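Local coordinates for inositol monophosphatase family protein (Staphylococcus aureus subsp. aureus MSSA476, PDB 4I3Y) that probably hydrolyses inositol monophosphates to free inositol and phosphate, using magnesium ions and inhibited by lithium, at residues A[195-198]-A[199-202]; A[247-250]-A[251-255]; A[220-223]-A[224-228]; A[136-139]-A[140-143]. All blocks are in the same frame, centred on the assembly; numbering follows the deposited sequence.

Interaction 1: residues A[195-198]-A[199-202]; sequences SMRV and AKGQ
Gln-202 and Arg-197 meet where the C-terminal end of helix 191-200 unwinds: the amide oxygen OE1 of Gln-202 rests 3.4 Å from CD of Arg-197, beside the aliphatic part of the side chain, and the amide and guanidinium planes are turned 30° apart. The helix stops by a Schellman motif. Gly-201 takes positive phi (88°), its N bonds to Val-198 O at 2.8 Å from well above the carbonyl plane, and Gln-202 N makes a weak bond to Arg-197 O at 2.9 Å.

The tight part is the last helical turn. Ala-199 N bonds to Ser-195 O at 3.0 Å and Lys-200 N to Met-196 O at 2.9 Å. Met-196, Val-198 and Ala-199 are buried, Val-198 and Ser-195 against His-206 of strand 205-208. On the looser, partly exposed side, the Lys-200 side chain was modelled in two positions. In one of them it bends at chi3 (-93°), with CE 3.3 Å from Met-196 O and NZ making weak bonds to Gln-202 OE1 and Tyr-135 OH; these contacts are doubtful to that extent.

Across the subunit boundary the partners are acids and a carbonyl. Arg-197 NH1 forms a salt bridge to Asp-108 of the second subunit, and Gln-202 NE2 bonds to Glu-107 and to the Gln-105 carbonyl of that subunit. A base at a helix C-terminus, whose dipole should suit positive charge, is consistent with a polar subunit interface in which acids of the second subunit offset the arginine and perhaps, in this conformer, the lysine.

Interaction 2: residues A[247-250]-A[251-255]; sequences IISN and KACHE
The imidazole of His-254 is met at its edge by Ile-247 and Ser-249: CG2 of Ile-247 lies 3.8 Å from CE1, near the ring plane, and CB of Ser-249 lies 4.1 Å from ND1. ND1 is buried here and has no hydrogen-bonding partner in the model. The second flat group, the Asn-250 carboxamide, works through its oxygen. Ala-252 N approaches OD1 in the carbonyl plane, on a lone pair, at 3.0 Å and a nearly straight 170°. This closes an Asx turn, and CG anti to the backbone N (chi1 -167°) sets OD1 beside the N-H of Ala-252. The same amide is fixed by partners beyond the turn, since OD1 also accepts from Leu-156 N while ND2 donates to Pro-154 O.

The Asn-250 carbonyl oxygen is a second acceptor in the turn. Cys-253 N and His-254 N both make weak bonds to Asn-250 O at 3.4 Å, and Ser-249 OG donates to it at 2.5 Å, a separation short enough to leave the details of that bond doubtful. Cys-253 occupies the N-cap position, and its SG packs 3.8 Å from CB of Asn-250.

The turn thus carries the chain from strand 246-249 directly into helix 254-262. The strand runs antiparallel between strands 205-208 and 229-232. Ile-247 lies against Val-257 and Leu-258 of the helix that follows, His-254 touches Lys-229 and Thr-231 of the neighbouring strand, and exposed Lys-251 reaches out to a salt bridge with Glu-152.

Interaction 3: residues A[220-223]-A[224-228]; sequences FLFA and ELLNL
Phe-220 gives its carbonyl oxygen to Glu-224 N at 3.0 Å and 167°, a regular bond of helix 219-225, while its ring leads off to Pro-121 and His-240. Leu-221 follows, with O accepting from Leu-225 N at 2.9 Å. Its CG stands anti to the backbone N (chi1 -178°), which lays CD1 3.9 Å from CG of Leu-225; CG of Leu-225 also sits over the Leu-221 carbonyl oxygen, 3.3 Å away. Glu-224, on the exposed side of this turn, forms a salt bridge to Arg-139 whose modelled length is too short for its detail to be trusted.

Phe-222 passes its carbonyl to Leu-226 N at 3.0 Å, and CD1 of Leu-226 comes to the ring edge, 4.2 Å from the ring's CD1. Leu-226 leaves helical geometry and Asn-227 takes positive phi (62°). Together with Leu-228 N to Ala-223 O at 2.9 Å and the weak Asn-227 N to Glu-224 O bond, this closes off the helix end. Ala-223, the last residue of the segment, packs CB to CB against Leu-228 at 3.9 Å, and Leu-228 heads for strand 229-232.

Interaction 4: residues A[136-139]-A[140-143]; sequences KAIR and GEGA
The carbonyl oxygen of Ile-138 is held by two backbone donors just past the turn, one in the loop and one at the start of the returning strand. Gly-142 N comes at 2.9 Å in the carbonyl plane and almost straight (174°), while Glu-141 N approaches at 3.0 Å from 40° above that plane. In return, Ile-138 N bonds to Gly-142 O at 2.9 Å. Glu-141 and Gly-142 therefore both sit opposite Ile-138, which is a classic beta bulge, placed just after the turn of the hairpin formed by strands 133-138 and 142-145. Gly-140, in the turn, has positive phi (102°), as does Gly-142; at these backbone angles a CB would be jammed against the preceding carbonyl oxygen, so both positions suit a residue without a side chain.

Beyond the bulge the pairing is regular and antiparallel. Ala-137 faces Ala-143 as a non-hydrogen-bonded pair, CB to CB 4.4 Å, and Ala-143 CA approaches Lys-136 O at 3.2 Å in a CA-H...O contact. The two alanine side chains share one face of the sheet, where Phe-222 of helix 219-225 touches both.

On the other face, Ile-138 and Glu-141 lie side by side and point the same way. CG2 of Ile-138, placed anti to the backbone N, is 3.6 Å from OE2 of Glu-141 and 3.8 Å from its CB, so the hydrocarbon flank of the glutamate and one carboxylate oxygen both rest on the isoleucine branch. Helix 12-35 packs on this face: Ile-138 touches Asp-16, and the extended Lys-136 forms a salt bridge to the same aspartate.

Overall arrangement
Each contact is local to one continuous stretch, and all four follow in series along the chain with no nesting or crossing: interaction 4, then 1, 3 and 2. Interaction 4 closes a hairpin loop of the seven-stranded sheet, interactions 1 and 3 end helices 191-200 and 219-225, and interaction 2 closes the turn from a strand of the five-stranded sheet into helix 254-262. This matches the alternating helix and sheet layers of the family. Interaction 3 touches the other three, linking hairpin to helix end: Met-196 CE lies 3.9 Å from Phe-222 CD2, and Leu-228 packs on both Ala-199 and Ile-248. Interactions 2 and 4, centres about 21 Å apart, do not touch.

Interaction 1: residues A[195-198]-A[199-202]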
loop_
_atom_site.group_PDB
_atom_site.type_symbol
_atom_site.label_atom_id
_atom_site.label_comp_id
_atom_site.label_asym_id
_atom_site.label_seq_id
_atom_site.Cartn_x
_atom_site.Cartn_y
_atom_site.Cartn_z
ATOM N N SER A 195 5.987 -6.650 -6.179
ATOM C CA SER A 195 7.101 -7.664 -6.282
ATOM C C SER A 195 8.164 -7.437 -5.254
ATOM O O SER A 195 8.640 -8.375 -4.604
ATOM C CB SER A 195 7.722 -7.692 -7.662
ATOM O OG SER A 195 6.710 -8.074 -8.573
ATOM N N MET A 196 8.505 -6.167 -5.048
ATOM C CA MET A 196 9.549 -5.851 -4.079
ATOM C C MET A 196 9.092 -6.178 -2.656
ATOM O O MET A 196 9.918 -6.485 -1.796
ATOM C CB MET A 196 9.952 -4.375 -4.128
ATOM C CG MET A 196 10.809 -3.972 -5.315
ATOM S SD MET A 196 12.321 -5.004 -5.563
ATOM C CE MET A 196 11.729 -5.926 -6.991
ATOM N N ARG A 197 7.790 -6.085 -2.380
ATOM C CA ARG A 197 7.315 -6.542 -1.028
ATOM C C ARG A 197 7.598 -8.052 -0.860
ATOM O O ARG A 197 7.906 -8.512 0.233
ATOM C CB ARG A 197 5.864 -6.234 -0.854
ATOM C CG ARG A 197 5.598 -4.735 -1.010
ATOM C CD ARG A 197 4.911 -4.241 0.255
ATOM N NE ARG A 197 4.661 -2.814 0.166
ATOM C CZ ARG A 197 3.915 -2.144 1.043
ATOM N NH1 ARG A 197 3.377 -2.721 2.117
ATOM N NH2 ARG A 197 3.722 -0.881 0.849
ATOM N N VAL A 198 7.569 -8.815 -1.954
ATOM C CA VAL A 198 7.901 -10.269 -1.861
ATOM C C VAL A 198 9.406 -10.390 -1.585
ATOM O O VAL A 198 9.830 -11.125 -0.672
ATOM C CB VAL A 198 7.447 -11.050 -3.120
ATOM C CG1 VAL A 198 7.917 -12.520 -3.053
ATOM C CG2 VAL A 198 5.917 -11.001 -3.279
ATOM N N ALA A 199 10.199 -9.579 -2.295
ATOM C CA ALA A 199 11.688 -9.687 -2.239
ATOM C C ALA A 199 12.167 -9.344 -0.844
ATOM O O ALA A 199 13.105 -9.945 -0.362
ATOM C CB ALA A 199 12.342 -8.775 -3.262
ATOM N N LYS A 200 11.468 -8.397 -0.211
ATOM C CA LYS A 200 11.768 -7.906 1.127
ATOM C C LYS A 200 11.311 -8.928 2.155
ATOM O O LYS A 200 11.813 -8.915 3.282
ATOM C CB LYS A 200 11.039 -6.558 1.371
ATOM C CG LYS A 200 11.708 -5.345 0.707
ATOM C CD LYS A 200 10.976 -4.027 1.038
ATOM C CE LYS A 200 9.940 -3.674 -0.030
ATOM N NZ LYS A 200 8.971 -2.543 0.260
ATOM N N GLY A 201 10.367 -9.802 1.775
ATOM C CA GLY A 201 9.781 -10.768 2.726
ATOM C C GLY A 201 8.556 -10.261 3.508
ATOM O O GLY A 201 8.110 -10.930 4.447
ATOM N N GLN A 202 8.007 -9.084 3.098
ATOM C CA GLN A 202 6.728 -8.488 3.606
ATOM C C GLN A 202 5.458 -9.209 3.055
ATOM O O GLN A 202 4.495 -9.376 3.791
ATOM C CB GLN A 202 6.636 -6.975 3.212
ATOM C CG GLN A 202 7.867 -6.186 3.678
ATOM C CD GLN A 202 7.824 -4.791 3.086
ATOM O OE1 GLN A 202 7.893 -4.646 1.859
ATOM N NE2 GLN A 202 7.686 -3.770 3.932
#

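Interaction 2: residues A[247-250]-A[251-255]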
loop_
_atom_site.group_PDB
_atom_site.type_symbol
_atom_site.label_atom_id
_atom_site.label_comp_id
_atom_site.label_asym_id
_atom_site.label_seq_id
_atom_site.Cartn_x
_atom_site.Cartn_y
_atom_site.Cartn_z
ATOM N N ILE A 247 3.922 -15.541 -11.247
ATOM C CA ILE A 247 3.991 -15.385 -9.828
ATOM C C ILE A 247 5.443 -15.043 -9.444
ATOM O O ILE A 247 6.375 -15.583 -10.010
ATOM C CB ILE A 247 3.550 -16.683 -9.092
ATOM C CG1 ILE A 247 3.725 -16.514 -7.575
ATOM C CG2 ILE A 247 4.345 -17.908 -9.624
ATOM C CD1 ILE A 247 2.964 -17.535 -6.700
ATOM N N ILE A 248 5.640 -14.076 -8.563
ATOM C CA ILE A 248 6.911 -14.005 -7.791
ATOM C C ILE A 248 6.597 -14.403 -6.334
ATOM O O ILE A 248 5.640 -13.879 -5.744
ATOM C CB ILE A 248 7.606 -12.635 -7.913
ATOM C CG1 ILE A 248 8.966 -12.688 -7.178
ATOM C CG2 ILE A 248 6.652 -11.492 -7.486
ATOM C CD1 ILE A 248 9.807 -11.482 -7.536
ATOM N N SER A 249 7.361 -15.349 -5.765
ATOM C CA SER A 249 7.000 -15.917 -4.463
ATOM C C SER A 249 8.170 -16.279 -3.616
ATOM O O SER A 249 9.248 -16.673 -4.103
ATOM C CB SER A 249 6.130 -17.187 -4.674
ATOM O OG SER A 249 6.040 -17.963 -3.490
ATOM N N ASN A 250 7.997 -16.126 -2.321
ATOM C CA ASN A 250 8.859 -16.803 -1.361
ATOM C C ASN A 250 8.969 -18.330 -1.710
ATOM O O ASN A 250 7.977 -18.918 -2.143
ATOM C CB ASN A 250 8.240 -16.628 0.027
ATOM C CG ASN A 250 9.195 -17.011 1.153
ATOM O OD1 ASN A 250 9.422 -18.201 1.418
ATOM N ND2 ASN A 250 9.725 -15.986 1.854
ATOM N N LYS A 251 10.137 -18.979 -1.447
ATOM C CA LYS A 251 10.303 -20.404 -1.789
ATOM C C LYS A 251 9.286 -21.289 -1.008
ATOM O O LYS A 251 8.801 -22.253 -1.537
ATOM C CB LYS A 251 11.707 -20.880 -1.476
ATOM C CG LYS A 251 12.063 -20.856 0.010
ATOM C CD LYS A 251 13.591 -20.941 0.170
ATOM C CE LYS A 251 13.940 -21.094 1.642
ATOM N NZ LYS A 251 15.413 -21.029 1.849
ATOM N N ALA A 252 8.924 -20.918 0.229
ATOM C CA ALA A 252 8.133 -21.814 1.041
ATOM C C ALA A 252 6.619 -21.805 0.752
ATOM O O ALA A 252 5.880 -22.628 1.297
ATOM C CB ALA A 252 8.429 -21.591 2.518
ATOM N N CYS A 253 6.137 -20.914 -0.106
ATOM C CA CYS A 253 4.672 -20.869 -0.387
ATOM C C CYS A 253 4.351 -20.912 -1.895
ATOM O O CYS A 253 3.176 -20.945 -2.323
ATOM C CB CYS A 253 4.016 -19.645 0.283
ATOM S SG CYS A 253 4.683 -18.034 -0.219
ATOM N N HIS A 254 5.391 -20.996 -2.707
ATOM C CA HIS A 254 5.224 -20.988 -4.173
ATOM C C HIS A 254 4.301 -22.138 -4.651
ATOM O O HIS A 254 3.278 -21.928 -5.354
ATOM C CB HIS A 254 6.610 -21.076 -4.799
ATOM C CG HIS A 254 6.634 -21.309 -6.282
ATOM N ND1 HIS A 254 6.227 -20.370 -7.194
ATOM C CD2 HIS A 254 7.084 -22.359 -7.000
ATOM C CE1 HIS A 254 6.420 -20.819 -8.419
ATOM N NE2 HIS A 254 6.933 -22.037 -8.329
ATOM N N GLU A 255 4.633 -23.344 -4.216
ATOM C CA GLU A 255 3.891 -24.512 -4.712
ATOM C C GLU A 255 2.436 -24.453 -4.223
ATOM O O GLU A 255 1.515 -24.738 -4.980
ATOM C CB GLU A 255 4.590 -25.811 -4.288
ATOM C CG GLU A 255 4.602 -26.885 -5.391
ATOM C CD GLU A 255 4.664 -28.324 -4.820
ATOM O OE1 GLU A 255 4.715 -28.502 -3.571
ATOM O OE2 GLU A 255 4.642 -29.296 -5.613
#

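Interaction 3: residues A[220-223]-A[224-228]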
loop_
_atom_site.group_PDB
_atom_site.type_symbol
_atom_site.label_atom_id
_atom_site.label_comp_id
_atom_site.label_asym_id
_atom_site.label_seq_id
_atom_site.Cartn_x
_atom_site.Cartn_y
_atom_site.Cartn_z
ATOM N N PHE A 220 13.230 -10.677 -12.587
ATOM C CA PHE A 220 14.045 -11.895 -12.826
ATOM C C PHE A 220 15.311 -11.883 -12.032
ATOM O O PHE A 220 15.630 -12.855 -11.366
ATOM C CB PHE A 220 14.444 -12.061 -14.301
ATOM C CG PHE A 220 13.285 -12.419 -15.223
ATOM C CD1 PHE A 220 12.886 -13.742 -15.378
ATOM C CD2 PHE A 220 12.620 -11.420 -15.964
ATOM C CE1 PHE A 220 11.823 -14.043 -16.238
ATOM C CE2 PHE A 220 11.573 -11.723 -16.795
ATOM C CZ PHE A 220 11.155 -13.047 -16.917
ATOM N N LEU A 221 16.086 -10.802 -12.122
ATOM C CA LEU A 221 17.394 -10.839 -11.446
ATOM C C LEU A 221 17.239 -10.740 -9.933
ATOM O O LEU A 221 18.008 -11.384 -9.165
ATOM C CB LEU A 221 18.306 -9.732 -12.023
ATOM C CG LEU A 221 19.703 -9.658 -11.467
ATOM C CD1 LEU A 221 20.379 -10.978 -11.730
ATOM C CD2 LEU A 221 20.486 -8.501 -12.123
ATOM N N PHE A 222 16.217 -9.971 -9.471
ATOM C CA PHE A 222 15.920 -9.957 -8.039
ATOM C C PHE A 222 15.623 -11.364 -7.535
ATOM O O PHE A 222 16.078 -11.733 -6.456
ATOM C CB PHE A 222 14.794 -8.972 -7.697
ATOM C CG PHE A 222 15.211 -7.507 -7.745
ATOM C CD1 PHE A 222 15.790 -6.890 -6.628
ATOM C CD2 PHE A 222 14.989 -6.737 -8.875
ATOM C CE1 PHE A 222 16.197 -5.555 -6.680
ATOM C CE2 PHE A 222 15.380 -5.396 -8.935
ATOM C CZ PHE A 222 15.958 -4.797 -7.833
ATOM N N ALA A 223 14.826 -12.128 -8.294
ATOM C CA ALA A 223 14.370 -13.453 -7.852
ATOM C C ALA A 223 15.584 -14.409 -7.807
ATOM O O ALA A 223 15.784 -15.120 -6.828
ATOM C CB ALA A 223 13.280 -13.997 -8.796
ATOM N N GLU A 224 16.438 -14.334 -8.830
ATOM C CA GLU A 224 17.662 -15.149 -8.808
ATOM C C GLU A 224 18.578 -14.805 -7.608
ATOM O O GLU A 224 18.989 -15.690 -6.859
ATOM C CB GLU A 224 18.427 -14.911 -10.108
ATOM C CG GLU A 224 19.750 -15.663 -10.193
ATOM C CD GLU A 224 20.269 -15.718 -11.607
ATOM O OE1 GLU A 224 19.653 -15.149 -12.513
ATOM O OE2 GLU A 224 21.322 -16.342 -11.791
ATOM N N LEU A 225 18.847 -13.512 -7.378
ATOM C CA LEU A 225 19.874 -13.159 -6.389
ATOM C C LEU A 225 19.356 -13.335 -4.958
ATOM O O LEU A 225 20.137 -13.540 -4.032
ATOM C CB LEU A 225 20.380 -11.729 -6.613
ATOM C CG LEU A 225 21.077 -11.449 -7.967
ATOM C CD1 LEU A 225 21.776 -10.119 -7.882
ATOM C CD2 LEU A 225 22.048 -12.593 -8.391
ATOM N N LEU A 226 18.042 -13.240 -4.771
ATOM C CA LEU A 226 17.457 -13.362 -3.435
ATOM C C LEU A 226 16.726 -14.708 -3.225
ATOM O O LEU A 226 15.973 -14.846 -2.268
ATOM C CB LEU A 226 16.475 -12.177 -3.191
ATOM C CG LEU A 226 17.151 -10.793 -3.208
ATOM C CD1 LEU A 226 16.147 -9.656 -3.438
ATOM C CD2 LEU A 226 18.009 -10.581 -1.960
ATOM N N ASN A 227 16.929 -15.685 -4.132
ATOM C CA ASN A 227 16.368 -17.035 -3.937
ATOM C C ASN A 227 14.826 -17.060 -3.878
ATOM O O ASN A 227 14.221 -17.783 -3.041
ATOM C CB ASN A 227 16.990 -17.736 -2.713
ATOM C CG ASN A 227 16.852 -19.257 -2.796
ATOM O OD1 ASN A 227 16.631 -19.781 -3.894
ATOM N ND2 ASN A 227 16.907 -19.975 -1.643
ATOM N N LEU A 228 14.195 -16.270 -4.750
ATOM C CA LEU A 228 12.713 -16.254 -4.855
ATOM C C LEU A 228 12.319 -17.135 -5.990
ATOM O O LEU A 228 13.132 -17.303 -6.885
ATOM C CB LEU A 228 12.213 -14.828 -5.190
ATOM C CG LEU A 228 12.714 -13.679 -4.280
ATOM C CD1 LEU A 228 12.185 -12.338 -4.745
ATOM C CD2 LEU A 228 12.395 -13.920 -2.798
#

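Interaction 4: residues A[136-139]-A[140-143]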
loop_
_atom_site.group_PDB
_atom_site.type_symbol
_atom_site.label_atom_id
_atom_site.label_comp_id
_atom_site.label_asym_id
_atom_site.label_seq_id
_atom_site.Cartn_x
_atom_site.Cartn_y
_atom_site.Cartn_z
ATOM N N LYS A 136 17.859 -1.981 -6.604
ATOM C CA LYS A 136 18.665 -2.415 -7.759
ATOM C C LYS A 136 19.250 -3.787 -7.515
ATOM O O LYS A 136 19.469 -4.170 -6.360
ATOM C CB LYS A 136 19.770 -1.402 -8.076
ATOM C CG LYS A 136 20.854 -1.315 -7.002
ATOM C CD LYS A 136 21.952 -0.333 -7.448
ATOM C CE LYS A 136 23.166 -0.383 -6.493
ATOM N NZ LYS A 136 24.166 0.598 -7.003
ATOM N N ALA A 137 19.463 -4.513 -8.612
ATOM C CA ALA A 137 20.088 -5.825 -8.613
ATOM C C ALA A 137 21.236 -5.801 -9.649
ATOM O O ALA A 137 21.054 -5.328 -10.787
ATOM C CB ALA A 137 19.069 -6.866 -8.970
ATOM N N ILE A 138 22.422 -6.266 -9.215
ATOM C CA ILE A 138 23.618 -6.309 -10.062
ATOM C C ILE A 138 24.273 -7.654 -9.970
ATOM O O ILE A 138 24.679 -8.065 -8.870
ATOM C CB ILE A 138 24.691 -5.288 -9.633
ATOM C CG1 ILE A 138 24.169 -3.868 -9.818
ATOM C CG2 ILE A 138 26.025 -5.559 -10.384
ATOM C CD1 ILE A 138 23.902 -3.199 -8.514
ATOM N N ARG A 139 24.362 -8.345 -11.113
ATOM C CA ARG A 139 24.885 -9.719 -11.160
ATOM C C ARG A 139 26.324 -9.685 -10.648
ATOM O O ARG A 139 27.113 -8.940 -11.168
ATOM C CB ARG A 139 24.806 -10.241 -12.591
ATOM C CG ARG A 139 25.293 -11.653 -12.907
ATOM C CD ARG A 139 24.457 -12.157 -14.117
ATOM N NE ARG A 139 23.981 -13.406 -13.625
ATOM C CZ ARG A 139 22.783 -13.918 -13.556
ATOM N NH1 ARG A 139 21.678 -13.472 -14.135
ATOM N NH2 ARG A 139 22.776 -15.055 -12.940
ATOM N N GLY A 140 26.637 -10.454 -9.612
ATOM C CA GLY A 140 28.003 -10.483 -9.069
ATOM C C GLY A 140 28.121 -9.657 -7.784
ATOM O O GLY A 140 28.896 -10.004 -6.906
ATOM N N GLU A 141 27.328 -8.598 -7.647
ATOM C CA GLU A 141 27.359 -7.726 -6.462
ATOM C C GLU A 141 26.219 -7.987 -5.456
ATOM O O GLU A 141 26.460 -7.976 -4.267
ATOM C CB GLU A 141 27.233 -6.288 -6.897
ATOM C CG GLU A 141 28.466 -5.421 -6.906
ATOM C CD GLU A 141 28.097 -3.948 -7.127
ATOM O OE1 GLU A 141 27.833 -3.243 -6.124
ATOM O OE2 GLU A 141 28.062 -3.460 -8.293
ATOM N N GLY A 142 24.976 -8.141 -5.943
ATOM C CA GLY A 142 23.794 -8.436 -5.127
ATOM C C GLY A 142 22.659 -7.439 -5.395
ATOM O O GLY A 142 22.655 -6.712 -6.408
ATOM N N ALA A 143 21.690 -7.429 -4.485
ATOM C CA ALA A 143 20.511 -6.568 -4.579
ATOM C C ALA A 143 20.521 -5.573 -3.454
ATOM O O ALA A 143 20.932 -5.916 -2.344
ATOM C CB ALA A 143 19.213 -7.394 -4.595
#